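Local coordinates for protein putative Nitroreductase (Anabaena variabilis ATCC 29413, PDB 3EO7) that binds flavin mononucleotide and is probably an oxidoreductase of the nitroreductase family, at residues A[142-147]-A[158-163]; A[316-321]-A[354-359]. All blocks are in the same frame, centred on the assembly; numbering follows the deposited sequence.

Both contacts are largely buried and neither has a hydrogen bond crossing it, yet they use a tryptophan in different ways. In contact 1 the indole of a helix meets mostly backbone and small side chains where a strand begins; in contact 2 a loop indole meets a phenylalanine ring on a helix, and the outer part of the interface, at A316 and P317, is exposed. They share no helix or strand. Contact 1 is local along the chain and packs a helix against the start of a strand of the seven-stranded antiparallel sheet, whereas contact 2 ties a loop to the last turn of helix 347-358, closer to the flavin site. Their nearest atoms are about 22 Å apart.

Contact 1: A[142-147]-A[158-163]; sequences DVWQSL and ESTQLA
Apolar and van der Waals contacts carry this interface, and nearly all of them come from one ring. W144, in the first turn of helix 144-150, has CG anti to the backbone N (chi1 -158°), which sends the benzene end of its indole across to the 158-163 segment. There CH2 comes 3.6 Å from the backbone N of L162 and 4.1 Å from CB of A163. One turn on, L147 brings CD2 to 4.3 Å from the same A163 CB, so the small alanine side chain is met by both.

Two oxygens of T160 approach the ring near CZ2 without bonding to it. OG1 of T160 lies in the indole plane at its edge, 3.6 Å from CZ2 of W144, and T160 O is 3.5 Å from that same CZ2, at an oblique angle. Their partners lie elsewhere: W144 NE1 bonds to L157 O, T160 OG1 to A156 O, and T160 O to R116. Neighbouring carbonyls of helix 155-159 thus hold both the indole N-H and the threonine hydroxyl. An alanine in place of W144 would probably loosen the seating of the helix on the chain around T160 to A163, losing both the ring contacts and the anchor to L157.

Just ahead of the helix, V143 O accepts from L147 N (3.1 Å) and, in the conformer given, from S146 OG on a lone pair in the carbonyl plane.

The result is a helical connection folded back onto the strand it leads into, with 162-169 lying between strands 109-115 and 229-239 in the antiparallel sheet of a nitroreductase-type domain.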
loop_
_atom_site.group_PDB
_atom_site.type_symbol
_atom_site.label_atom_id
_atom_site.label_comp_id
_atom_site.label_asym_id
_atom_site.label_seq_id
_atom_site.Cartn_x
_atom_site.Cartn_y
_atom_site.Cartn_z
ATOM N N ASP A 142 -8.264 12.852 -26.354
ATOM C CA ASP A 142 -9.186 12.900 -25.217
ATOM C C ASP A 142 -9.622 11.489 -24.873
ATOM O O ASP A 142 -10.449 10.886 -25.565
ATOM C CB ASP A 142 -10.406 13.787 -25.431
ATOM C CG ASP A 142 -11.070 14.148 -24.112
ATOM O OD1 ASP A 142 -10.360 14.684 -23.230
ATOM O OD2 ASP A 142 -12.279 13.917 -23.940
ATOM N N VAL A 143 -9.099 11.018 -23.747
ATOM C CA VAL A 143 -9.268 9.656 -23.265
ATOM C C VAL A 143 -10.211 9.576 -22.059
ATOM O O VAL A 143 -10.498 8.479 -21.567
ATOM C CB VAL A 143 -7.910 9.067 -22.817
ATOM C CG1 VAL A 143 -6.890 9.008 -23.990
ATOM C CG2 VAL A 143 -7.333 9.849 -21.638
ATOM N N TRP A 144 -10.725 10.717 -21.602
ATOM C CA TRP A 144 -11.501 10.733 -20.354
ATOM C C TRP A 144 -12.751 9.854 -20.406
ATOM O O TRP A 144 -13.001 9.065 -19.475
ATOM C CB TRP A 144 -11.856 12.171 -19.946
ATOM C CG TRP A 144 -12.156 12.308 -18.506
ATOM C CD1 TRP A 144 -13.373 12.404 -17.933
ATOM C CD2 TRP A 144 -11.209 12.302 -17.437
ATOM N NE1 TRP A 144 -13.255 12.517 -16.580
ATOM C CE2 TRP A 144 -11.926 12.459 -16.247
ATOM C CE3 TRP A 144 -9.818 12.225 -17.378
ATOM C CZ2 TRP A 144 -11.306 12.543 -15.004
ATOM C CZ3 TRP A 144 -9.205 12.303 -16.148
ATOM C CH2 TRP A 144 -9.946 12.451 -14.975
ATOM N N GLN A 145 -13.527 9.974 -21.480
ATOM C CA GLN A 145 -14.721 9.160 -21.600
ATOM C C GLN A 145 -14.402 7.661 -21.554
ATOM O O GLN A 145 -15.145 6.889 -20.923
ATOM C CB GLN A 145 -15.544 9.524 -22.826
ATOM C CG GLN A 145 -16.833 8.734 -22.862
ATOM C CD GLN A 145 -17.773 9.209 -23.916
ATOM O OE1 GLN A 145 -17.889 10.408 -24.163
ATOM N NE2 GLN A 145 -18.472 8.272 -24.541
ATOM N N SER A 146 -13.316 7.249 -22.208
ATOM C CA SER A 146 -12.894 5.837 -22.174
ATOM C C SER A 146 -12.577 5.404 -20.730
ATOM O O SER A 146 -12.869 4.272 -20.326
ATOM C CB SER A 146 -11.706 5.557 -23.112
ATOM O OG SER A 146 -10.532 6.267 -22.744
ATOM N N LEU A 147 -11.974 6.302 -19.958
ATOM C CA LEU A 147 -11.666 6.013 -18.563
ATOM C C LEU A 147 -12.966 5.913 -17.768
ATOM O O LEU A 147 -13.125 5.026 -16.932
ATOM C CB LEU A 147 -10.715 7.061 -17.964
ATOM C CG LEU A 147 -10.288 6.755 -16.509
ATOM C CD1 LEU A 147 -9.639 5.340 -16.339
ATOM C CD2 LEU A 147 -9.338 7.872 -16.063
ATOM N N GLU A 158 -16.554 12.344 -12.974
ATOM C CA GLU A 158 -17.337 13.387 -13.588
ATOM C C GLU A 158 -16.915 14.804 -13.109
ATOM O O GLU A 158 -16.947 15.738 -13.886
ATOM C CB GLU A 158 -18.820 13.095 -13.372
ATOM C CG GLU A 158 -19.721 13.830 -14.420
ATOM C CD GLU A 158 -19.524 13.305 -15.870
ATOM O OE1 GLU A 158 -20.022 12.201 -16.188
ATOM O OE2 GLU A 158 -18.900 14.010 -16.694
ATOM N N SER A 159 -16.479 14.916 -11.854
ATOM C CA SER A 159 -16.120 16.177 -11.207
ATOM C C SER A 159 -14.657 16.612 -11.393
ATOM O O SER A 159 -14.310 17.797 -11.312
ATOM C CB SER A 159 -16.314 16.007 -9.668
ATOM O OG SER A 159 -17.183 14.915 -9.353
ATOM N N THR A 160 -13.824 15.649 -11.703
ATOM C CA THR A 160 -12.385 15.848 -11.737
ATOM C C THR A 160 -11.809 16.023 -13.139
ATOM O O THR A 160 -12.477 15.748 -14.141
ATOM C CB THR A 160 -11.706 14.672 -11.000
ATOM O OG1 THR A 160 -12.111 13.435 -11.605
ATOM C CG2 THR A 160 -12.089 14.703 -9.506
ATOM N N GLN A 161 -10.563 16.495 -13.167
ATOM C CA GLN A 161 -9.850 16.835 -14.386
ATOM C C GLN A 161 -8.569 16.033 -14.627
ATOM O O GLN A 161 -7.956 16.140 -15.702
ATOM C CB GLN A 161 -9.486 18.332 -14.310
ATOM C CG GLN A 161 -10.692 19.207 -14.062
ATOM C CD GLN A 161 -11.592 19.247 -15.262
ATOM O OE1 GLN A 161 -11.111 19.317 -16.398
ATOM N NE2 GLN A 161 -12.919 19.212 -15.030
ATOM N N LEU A 162 -8.131 15.303 -13.609
ATOM C CA LEU A 162 -6.994 14.424 -13.754
ATOM C C LEU A 162 -7.119 13.252 -12.784
ATOM O O LEU A 162 -7.825 13.316 -11.806
ATOM C CB LEU A 162 -5.659 15.145 -13.571
ATOM C CG LEU A 162 -5.174 15.580 -12.194
ATOM C CD1 LEU A 162 -3.732 16.068 -12.349
ATOM C CD2 LEU A 162 -6.069 16.650 -11.620
ATOM N N ALA A 163 -6.411 12.193 -13.105
ATOM C CA ALA A 163 -6.400 10.975 -12.322
ATOM C C ALA A 163 -5.021 10.364 -12.370
ATOM O O ALA A 163 -4.295 10.469 -13.372
ATOM C CB ALA A 163 -7.420 9.943 -12.880
#

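Contact 2: A[316-321]-A[354-359]; sequences APIYWG and LDFTYQ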
loop_
_atom_site.group_PDB
_atom_site.type_symbol
_atom_site.label_atom_id
_atom_site.label_comp_id
_atom_site.label_asym_id
_atom_site.label_seq_id
_atom_site.Cartn_x
_atom_site.Cartn_y
_atom_site.Cartn_z
ATOM N N ALA A 316 -3.431 11.065 22.417
ATOM C CA ALA A 316 -3.265 12.435 21.909
ATOM C C ALA A 316 -2.687 12.219 20.496
ATOM O O ALA A 316 -2.019 11.196 20.229
ATOM C CB ALA A 316 -2.285 13.225 22.785
ATOM N N PRO A 317 -2.962 13.146 19.568
ATOM C CA PRO A 317 -2.503 12.957 18.174
ATOM C C PRO A 317 -1.054 13.327 17.953
ATOM O O PRO A 317 -0.504 14.146 18.698
ATOM C CB PRO A 317 -3.381 13.930 17.382
ATOM C CG PRO A 317 -3.643 15.041 18.340
ATOM C CD PRO A 317 -3.715 14.404 19.738
ATOM N N ILE A 318 -0.442 12.738 16.937
ATOM C CA ILE A 318 0.900 13.114 16.512
ATOM C C ILE A 318 0.783 14.506 15.901
ATOM O O ILE A 318 -0.110 14.759 15.090
ATOM C CB ILE A 318 1.453 12.133 15.441
ATOM C CG1 ILE A 318 1.695 10.751 16.049
ATOM C CG2 ILE A 318 2.747 12.643 14.835
ATOM C CD1 ILE A 318 2.166 9.688 15.060
ATOM N N TYR A 319 1.683 15.406 16.291
ATOM C CA TYR A 319 1.715 16.770 15.746
ATOM C C TYR A 319 2.641 16.765 14.547
ATOM O O TYR A 319 3.815 16.427 14.677
ATOM C CB TYR A 319 2.182 17.776 16.780
ATOM C CG TYR A 319 2.279 19.176 16.208
ATOM C CD1 TYR A 319 1.165 19.793 15.638
ATOM C CD2 TYR A 319 3.475 19.872 16.244
ATOM C CE1 TYR A 319 1.250 21.093 15.122
ATOM C CE2 TYR A 319 3.565 21.157 15.746
ATOM C CZ TYR A 319 2.466 21.757 15.185
ATOM O OH TYR A 319 2.618 23.044 14.700
ATOM N N TRP A 320 2.089 17.114 13.384
ATOM C CA TRP A 320 2.849 17.090 12.128
ATOM C C TRP A 320 3.461 18.419 11.688
ATOM O O TRP A 320 3.915 18.525 10.552
ATOM C CB TRP A 320 1.969 16.535 11.014
ATOM C CG TRP A 320 1.614 15.085 11.215
ATOM C CD1 TRP A 320 0.425 14.570 11.653
ATOM C CD2 TRP A 320 2.477 13.982 10.985
ATOM N NE1 TRP A 320 0.489 13.186 11.685
ATOM C CE2 TRP A 320 1.743 12.802 11.280
ATOM C CE3 TRP A 320 3.796 13.858 10.521
ATOM C CZ2 TRP A 320 2.300 11.538 11.159
ATOM C CZ3 TRP A 320 4.335 12.582 10.371
ATOM C CH2 TRP A 320 3.576 11.445 10.672
ATOM N N GLY A 321 3.508 19.410 12.586
ATOM C CA GLY A 321 4.091 20.711 12.287
ATOM C C GLY A 321 3.132 21.648 11.599
ATOM O O GLY A 321 2.071 21.247 11.099
ATOM N N LEU A 354 -0.704 3.882 16.473
ATOM C CA LEU A 354 -2.024 3.327 16.182
ATOM C C LEU A 354 -3.031 4.436 15.881
ATOM O O LEU A 354 -3.925 4.273 15.044
ATOM C CB LEU A 354 -2.509 2.457 17.337
ATOM C CG LEU A 354 -1.695 1.197 17.619
ATOM C CD1 LEU A 354 -2.249 0.437 18.890
ATOM C CD2 LEU A 354 -1.671 0.303 16.370
ATOM N N ASP A 355 -2.911 5.542 16.587
ATOM C CA ASP A 355 -3.832 6.659 16.400
ATOM C C ASP A 355 -3.726 7.238 14.990
ATOM O O ASP A 355 -4.730 7.442 14.326
ATOM C CB ASP A 355 -3.539 7.752 17.433
ATOM C CG ASP A 355 -4.567 8.867 17.399
ATOM O OD1 ASP A 355 -5.732 8.608 17.747
ATOM O OD2 ASP A 355 -4.178 10.011 17.042
ATOM N N PHE A 356 -2.500 7.466 14.530
ATOM C CA PHE A 356 -2.297 8.043 13.211
ATOM C C PHE A 356 -2.739 7.060 12.121
ATOM O O PHE A 356 -3.268 7.454 11.097
ATOM C CB PHE A 356 -0.871 8.488 12.994
ATOM C CG PHE A 356 -0.637 9.011 11.606
ATOM C CD1 PHE A 356 -1.197 10.227 11.236
ATOM C CD2 PHE A 356 0.108 8.325 10.682
ATOM C CE1 PHE A 356 -1.020 10.738 9.952
ATOM C CE2 PHE A 356 0.308 8.848 9.382
ATOM C CZ PHE A 356 -0.275 10.051 9.024
ATOM N N THR A 357 -2.507 5.770 12.362
ATOM C CA THR A 357 -2.775 4.763 11.350
ATOM C C THR A 357 -4.261 4.454 11.237
ATOM O O THR A 357 -4.792 4.394 10.133
ATOM C CB THR A 357 -1.994 3.487 11.679
ATOM O OG1 THR A 357 -0.593 3.807 11.732
ATOM C CG2 THR A 357 -2.283 2.362 10.637
ATOM N N TYR A 358 -4.907 4.247 12.384
ATOM C CA TYR A 358 -6.311 3.822 12.451
ATOM C C TYR A 358 -7.379 4.835 12.834
ATOM O O TYR A 358 -8.567 4.504 12.747
ATOM C CB TYR A 358 -6.432 2.633 13.419
ATOM C CG TYR A 358 -5.659 1.404 12.982
ATOM C CD1 TYR A 358 -6.241 0.460 12.174
ATOM C CD2 TYR A 358 -4.355 1.192 13.398
ATOM C CE1 TYR A 358 -5.549 -0.695 11.787
ATOM C CE2 TYR A 358 -3.649 0.047 13.002
ATOM C CZ TYR A 358 -4.268 -0.891 12.207
ATOM O OH TYR A 358 -3.610 -2.035 11.822
ATOM N N GLN A 359 -6.969 6.019 13.298
ATOM C CA GLN A 359 -7.877 7.066 13.793
ATOM C C GLN A 359 -7.644 8.381 13.052
ATOM O O GLN A 359 -7.345 9.433 13.659
ATOM C CB GLN A 359 -7.692 7.241 15.304
ATOM C CG GLN A 359 -7.656 5.928 16.116
ATOM C CD GLN A 359 -8.947 5.107 16.121
ATOM O OE1 GLN A 359 -10.066 5.652 16.078
ATOM N NE2 GLN A 359 -8.797 3.773 16.234
#
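F356 presents one face of its ring to the edge of the W320 indole, an edge-to-face pair with the centroids of the indole six-membered ring and the phenyl ring 4.7 Å apart and planes at 54°. CZ2 of W320 sits over the centre of the phenyl ring, 3.5 Å above its plane, while the indole NE1 lies 3.4 Å from CE1 of F356. The phenylalanine reaches this place with CG anti to its backbone N (chi1 177°), which carries the ring off the helix to meet the indole. The W320 side chain is about 9 Å from that of the FMN-binding R334.

I318 touches both aromatic residues, one branch to each. Its CD1 meets CB of F356 at 3.9 Å, and its CG2 rests on a face of the W320 ring, 3.7 Å above the plane and toward the rim. Farther out, D355 OD2 lies 3.6 Å from CA of P317, a van der Waals approach; both carboxylate oxygens are hydrogen-bonded elsewhere, OD1 to N362.

Q366 holds the loop backbone at both I318 O and W320 N. The loop runs from strand 310-312 toward helix 325-333 and lies against the end of helix 347-358, while helix 452-473 touches I318 through A470 and Q473 and W320 through Q473.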